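Local coordinates for SGNH hydrolase-type esterase domain-containing protein (Slackia heliotrinireducens DSM 20476, PDB 4S1P) that is uncharacterised but probably acts as an esterase or acylhydrolase of the SGNH (GDSL-like) hydrolase family, at residues A149-A154 with S173-L178; G105-R110 with V166-A171. All coordinates share one frame; numbering follows the deposited sequence.

Contact 1: A149-A154 with S173-L178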
loop_
_atom_site.group_PDB
_atom_site.type_symbol
_atom_site.label_atom_id
_atom_site.label_comp_id
_atom_site.label_asym_id
_atom_site.label_seq_id
_atom_site.Cartn_x
_atom_site.Cartn_y
_atom_site.Cartn_z
ATOM N N ALA A 149 0.661 -2.527 -9.747
ATOM C CA ALA A 149 1.375 -1.991 -10.893
ATOM C C ALA A 149 1.141 -2.815 -12.142
ATOM O O ALA A 149 1.066 -2.260 -13.242
ATOM C CB ALA A 149 2.856 -1.894 -10.613
ATOM N N ALA A 150 1.108 -4.129 -12.013
ATOM C CA ALA A 150 0.967 -4.988 -13.204
ATOM C C ALA A 150 -0.303 -4.654 -14.019
ATOM O O ALA A 150 -0.183 -4.339 -15.214
ATOM C CB ALA A 150 1.039 -6.468 -12.822
ATOM N N PRO A 151 -1.487 -4.656 -13.380
ATOM C CA PRO A 151 -2.657 -4.301 -14.186
ATOM C C PRO A 151 -2.722 -2.836 -14.572
ATOM O O PRO A 151 -3.350 -2.493 -15.578
ATOM C CB PRO A 151 -3.832 -4.735 -13.324
ATOM C CG PRO A 151 -3.295 -4.803 -11.898
ATOM C CD PRO A 151 -1.863 -5.266 -12.082
ATOM N N PHE A 152 -2.071 -1.955 -13.819
ATOM C CA PHE A 152 -1.919 -0.573 -14.292
ATOM C C PHE A 152 -1.180 -0.533 -15.627
ATOM O O PHE A 152 -1.578 0.188 -16.512
ATOM C CB PHE A 152 -1.177 0.336 -13.272
ATOM C CG PHE A 152 -2.093 1.201 -12.467
ATOM C CD1 PHE A 152 -3.065 0.647 -11.642
ATOM C CD2 PHE A 152 -1.991 2.595 -12.538
ATOM C CE1 PHE A 152 -3.897 1.449 -10.895
ATOM C CE2 PHE A 152 -2.829 3.399 -11.767
ATOM C CZ PHE A 152 -3.761 2.824 -10.960
ATOM N N ARG A 153 -0.093 -1.300 -15.742
ATOM C CA ARG A 153 0.703 -1.351 -16.957
ATOM C C ARG A 153 -0.116 -1.970 -18.106
ATOM O O ARG A 153 -0.026 -1.507 -19.243
ATOM C CB ARG A 153 1.983 -2.167 -16.698
ATOM C CG ARG A 153 2.889 -2.470 -17.890
ATOM C CD ARG A 153 4.105 -1.598 -17.895
ATOM N NE ARG A 153 4.824 -1.654 -19.164
ATOM C CZ ARG A 153 6.012 -1.086 -19.351
ATOM N NH1 ARG A 153 6.611 -0.432 -18.353
ATOM N NH2 ARG A 153 6.615 -1.196 -20.534
ATOM N N ALA A 154 -0.854 -3.037 -17.802
ATOM C CA ALA A 154 -1.673 -3.728 -18.790
ATOM C C ALA A 154 -2.850 -2.892 -19.240
ATOM O O ALA A 154 -3.365 -3.092 -20.345
ATOM C CB ALA A 154 -2.174 -5.054 -18.233
ATOM N N SER A 173 -8.735 3.019 -8.348
ATOM C CA SER A 173 -9.012 2.533 -7.000
ATOM C C SER A 173 -9.783 1.223 -6.987
ATOM O O SER A 173 -9.549 0.352 -6.154
ATOM C CB SER A 173 -9.736 3.569 -6.184
ATOM O OG SER A 173 -8.904 4.706 -5.990
ATOM N N ARG A 174 -10.739 1.098 -7.903
ATOM C CA ARG A 174 -11.482 -0.142 -8.013
ATOM C C ARG A 174 -10.561 -1.302 -8.371
ATOM O O ARG A 174 -10.649 -2.396 -7.807
ATOM C CB ARG A 174 -12.616 0.014 -9.011
ATOM C CG ARG A 174 -13.445 -1.250 -9.154
ATOM C CD ARG A 174 -14.637 -1.009 -10.051
ATOM N NE ARG A 174 -15.384 -2.249 -10.231
ATOM C CZ ARG A 174 -15.118 -3.180 -11.146
ATOM N NH1 ARG A 174 -14.114 -3.033 -12.019
ATOM N NH2 ARG A 174 -15.878 -4.269 -11.191
ATOM N N LEU A 175 -9.618 -1.039 -9.272
ATOM C CA LEU A 175 -8.665 -2.013 -9.646
ATOM C C LEU A 175 -7.788 -2.410 -8.444
ATOM O O LEU A 175 -7.566 -3.593 -8.178
ATOM C CB LEU A 175 -7.793 -1.458 -10.753
ATOM C CG LEU A 175 -6.697 -2.393 -11.225
ATOM C CD1 LEU A 175 -7.251 -3.736 -11.709
ATOM C CD2 LEU A 175 -5.906 -1.705 -12.319
ATOM N N ALA A 176 -7.336 -1.432 -7.687
ATOM C CA ALA A 176 -6.561 -1.767 -6.473
ATOM C C ALA A 176 -7.358 -2.631 -5.504
ATOM O O ALA A 176 -6.835 -3.581 -4.968
ATOM C CB ALA A 176 -6.130 -0.508 -5.801
ATOM N N ALA A 177 -8.621 -2.284 -5.287
ATOM C CA ALA A 177 -9.479 -3.084 -4.416
ATOM C C ALA A 177 -9.611 -4.509 -4.924
ATOM O O ALA A 177 -9.578 -5.446 -4.141
ATOM C CB ALA A 177 -10.848 -2.450 -4.264
ATOM N N LEU A 178 -9.794 -4.670 -6.230
ATOM C CA LEU A 178 -9.945 -6.018 -6.804
ATOM C C LEU A 178 -8.665 -6.838 -6.661
ATOM O O LEU A 178 -8.696 -8.029 -6.320
ATOM C CB LEU A 178 -10.370 -5.946 -8.276
ATOM C CG LEU A 178 -11.782 -5.449 -8.535
ATOM C CD1 LEU A 178 -11.886 -5.125 -10.012
ATOM C CD2 LEU A 178 -12.835 -6.447 -8.080
#

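Contact 2: G105-R110 with V166-A171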
loop_
_atom_site.group_PDB
_atom_site.type_symbol
_atom_site.label_atom_id
_atom_site.label_comp_id
_atom_site.label_asym_id
_atom_site.label_seq_id
_atom_site.Cartn_x
_atom_site.Cartn_y
_atom_site.Cartn_z
ATOM N N GLY A 105 1.167 -3.121 -3.360
ATOM C CA GLY A 105 2.171 -2.680 -4.323
ATOM C C GLY A 105 1.507 -1.621 -5.198
ATOM O O GLY A 105 0.478 -1.864 -5.808
ATOM N N THR A 106 2.072 -0.447 -5.253
ATOM C CA THR A 106 1.549 0.617 -6.079
ATOM C C THR A 106 2.386 0.761 -7.376
ATOM O O THR A 106 3.256 -0.041 -7.704
ATOM C CB THR A 106 1.485 1.934 -5.278
ATOM O OG1 THR A 106 2.818 2.386 -4.950
ATOM C CG2 THR A 106 0.664 1.782 -3.974
ATOM N N TRP A 107 2.056 1.804 -8.114
ATOM C CA TRP A 107 2.416 1.945 -9.510
ATOM C C TRP A 107 3.457 3.057 -9.687
ATOM O O TRP A 107 3.502 4.008 -8.901
ATOM C CB TRP A 107 1.136 2.268 -10.325
ATOM C CG TRP A 107 0.322 3.299 -9.658
ATOM C CD1 TRP A 107 0.484 4.645 -9.741
ATOM C CD2 TRP A 107 -0.753 3.077 -8.746
ATOM N NE1 TRP A 107 -0.411 5.282 -8.927
ATOM C CE2 TRP A 107 -1.180 4.336 -8.296
ATOM C CE3 TRP A 107 -1.374 1.923 -8.219
ATOM C CZ2 TRP A 107 -2.206 4.485 -7.374
ATOM C CZ3 TRP A 107 -2.381 2.085 -7.301
ATOM C CH2 TRP A 107 -2.785 3.345 -6.883
ATOM N N PRO A 108 4.258 2.974 -10.760
ATOM C CA PRO A 108 5.044 4.155 -11.130
ATOM C C PRO A 108 4.078 5.274 -11.517
ATOM O O PRO A 108 2.970 5.025 -11.908
ATOM C CB PRO A 108 5.836 3.691 -12.373
ATOM C CG PRO A 108 4.990 2.623 -12.958
ATOM C CD PRO A 108 4.331 1.924 -11.793
ATOM N N TYR A 109 4.535 6.500 -11.408
ATOM C CA TYR A 109 3.749 7.628 -11.847
ATOM C C TYR A 109 3.601 7.607 -13.375
ATOM O O TYR A 109 4.398 7.027 -14.090
ATOM C CB TYR A 109 4.447 8.903 -11.441
ATOM C CG TYR A 109 4.616 9.153 -9.993
ATOM C CD1 TYR A 109 3.939 8.399 -9.038
ATOM C CD2 TYR A 109 5.432 10.205 -9.553
ATOM C CE1 TYR A 109 4.098 8.672 -7.687
ATOM C CE2 TYR A 109 5.563 10.494 -8.202
ATOM C CZ TYR A 109 4.894 9.726 -7.276
ATOM O OH TYR A 109 5.038 10.059 -5.931
ATOM N N ARG A 110 2.551 8.248 -13.862
ATOM C CA ARG A 110 2.318 8.293 -15.291
ATOM C C ARG A 110 3.455 8.992 -16.031
ATOM O O ARG A 110 3.931 10.039 -15.618
ATOM C CB ARG A 110 0.982 8.957 -15.578
ATOM C CG ARG A 110 0.699 9.000 -17.054
ATOM C CD ARG A 110 -0.719 9.373 -17.360
ATOM N NE ARG A 110 -1.015 9.223 -18.781
ATOM C CZ ARG A 110 -2.240 9.330 -19.281
ATOM N NH1 ARG A 110 -3.242 9.632 -18.481
ATOM N NH2 ARG A 110 -2.455 9.168 -20.580
ATOM N N VAL A 166 -0.446 10.519 -10.410
ATOM C CA VAL A 166 0.048 9.889 -9.167
ATOM C C VAL A 166 -1.062 9.161 -8.441
ATOM O O VAL A 166 -0.975 7.975 -8.153
ATOM C CB VAL A 166 0.661 10.926 -8.208
ATOM C CG1 VAL A 166 1.004 10.290 -6.856
ATOM C CG2 VAL A 166 1.914 11.534 -8.818
ATOM N N HIS A 167 -2.126 9.876 -8.153
ATOM C CA HIS A 167 -3.250 9.302 -7.439
ATOM C C HIS A 167 -4.099 8.486 -8.404
ATOM O O HIS A 167 -4.100 8.734 -9.613
ATOM C CB HIS A 167 -4.056 10.446 -6.821
ATOM C CG HIS A 167 -3.329 11.130 -5.703
ATOM N ND1 HIS A 167 -2.468 12.186 -5.900
ATOM C CD2 HIS A 167 -3.249 10.829 -4.388
ATOM C CE1 HIS A 167 -1.926 12.541 -4.750
ATOM N NE2 HIS A 167 -2.383 11.729 -3.813
ATOM N N PRO A 168 -4.829 7.503 -7.874
ATOM C CA PRO A 168 -5.695 6.685 -8.717
ATOM C C PRO A 168 -7.006 7.430 -9.023
ATOM O O PRO A 168 -7.516 8.186 -8.202
ATOM C CB PRO A 168 -5.975 5.471 -7.841
ATOM C CG PRO A 168 -5.940 6.019 -6.425
ATOM C CD PRO A 168 -4.885 7.118 -6.445
ATOM N N SER A 169 -7.521 7.199 -10.226
ATOM C CA SER A 169 -8.897 7.563 -10.544
ATOM C C SER A 169 -9.832 6.612 -9.805
ATOM O O SER A 169 -9.411 5.609 -9.260
ATOM C CB SER A 169 -9.121 7.401 -12.042
ATOM O OG SER A 169 -9.149 6.054 -12.381
ATOM N N PRO A 170 -11.139 6.884 -9.829
ATOM C CA PRO A 170 -12.033 5.895 -9.271
ATOM C C PRO A 170 -11.845 4.499 -9.890
ATOM O O PRO A 170 -11.876 3.510 -9.166
ATOM C CB PRO A 170 -13.404 6.496 -9.592
ATOM C CG PRO A 170 -13.173 7.948 -9.504
ATOM C CD PRO A 170 -11.838 8.133 -10.176
ATOM N N ALA A 171 -11.639 4.407 -11.215
ATOM C CA ALA A 171 -11.367 3.116 -11.858
ATOM C C ALA A 171 -10.041 2.499 -11.334
ATOM O O ALA A 171 -9.960 1.299 -11.113
ATOM C CB ALA A 171 -11.335 3.255 -13.375
#

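Contact 1: A149-A154 with S173-L178
Leu175 reaches from helix 170-184 to the short helix 149-154 and meets two side chains there, Pro151 and Phe152, with no hydrogen bond between the segments. Its CG stands anti to the backbone N (chi1 178°), which carries the isopropyl end toward helix 149-154; with chi2 at 57° both methyls then arrive at the other helix. They divide the work unequally. CD2 enters the corner between the two partners, 3.8 Å from CB of Pro151 and 3.7 Å from CD1 of Phe152. Of the two partners here, CD1 of Leu175 meets only the proline, 3.9 Å from Pro151 CB, so the fork of the leucine rests against the CB-CG side of the pyrrolidine ring. The approach to the phenyl ring is oblique, centred on its CD1-CE1 side: CE1 of Phe152 lies 4.0 Å from CD2 of Leu175. Phe152 gets there through an off-rotamer chi1 of -100°, which swings a ring rooted off to one side toward helix 170-184. The helices stay well separated, the nearest CA atoms, those of Pro151 and Leu175, being 7.9 Å apart, and only 155 Å² is buried in all. Replacing Leu175 by an alanine would probably open a gap beside Pro151 and beside CD1 of Phe152, where the CD2 methyl now sits. Leu160 of helix 157-160 touches both Phe152 and Leu175, while Trp107 stacks on the Phe152 ring and Tyr161 meets it edge-to-face. Helix 149-154 follows, after one residue, strand 144-147, one of the two outermost strands of the parallel sheet, and helix 170-184 packs through Ser173, Ala177 and Leu178 on helix 19-27, so Leu175 links the helix that follows the edge strand to the C-terminal helix.

Contact 2: G105-R110 with V166-A171
The carbonyl oxygen of Val166 accepts the indole N-H of Trp107, NE1 to O 2.9 Å, with an N-H...O angle of 162°. The oxygen lies almost exactly in the indole plane, whereas the donor is tilted 23° from the carbonyl plane; the bond is well directed from the ring's side and less so from the acceptor's. Trp107 is turned for it by a chi1 of 45°, which sets CG between the backbone N and the carbonyl carbon. Along the same ring edge, CZ2 of Trp107 packs at 3.9 Å against CD of Pro168, the two side chains crossing at about a right angle. Val166 turns its methyls to Tyr109. CG2 sits over the centre of the phenol face, 3.5 Å from the ring centroid and almost on the ring normal, a textbook CH-pi contact, while CG1 of Val166 touches CE1 of Tyr109 at 3.6 Å. The phenol hydroxyl of Tyr109 is hydrogen-bonded to Ser73. His167, between the two gripped residues, points away from this loop, and its ND1 is hydrogen-bonded to Asp164; with Ser12 these form a geometry consistent with the catalytic triad of SGNH hydrolases. Fixing a main-chain carbonyl on one side of His167 and a proline on the other is consistent with Trp107 and Tyr109 steadying the backbone beside the presumed catalytic histidine.

In the fold
From the N terminus, the chain reaches 105-110 where strand 100-105 ends, runs through helices 114-119 and 123-141 and strand 144-147, and enters 149-154. Contact 2 closes its 55-residue loop on reaching 166-171; contact 1 closes a shorter one, of 18 residues, at 173-178. The segments alternate, so the loops cross, neither enclosing the other. Contact 2 is made by the loop leading into helix 170-184, contact 1 by Leu175 within that helix, and their centres are 8 Å apart. The two contacts touch through the Trp107-Phe152 stack, and together they tie the ends of neighbouring strands 100-105 and 144-147 to the C-terminal helix and the loop before it.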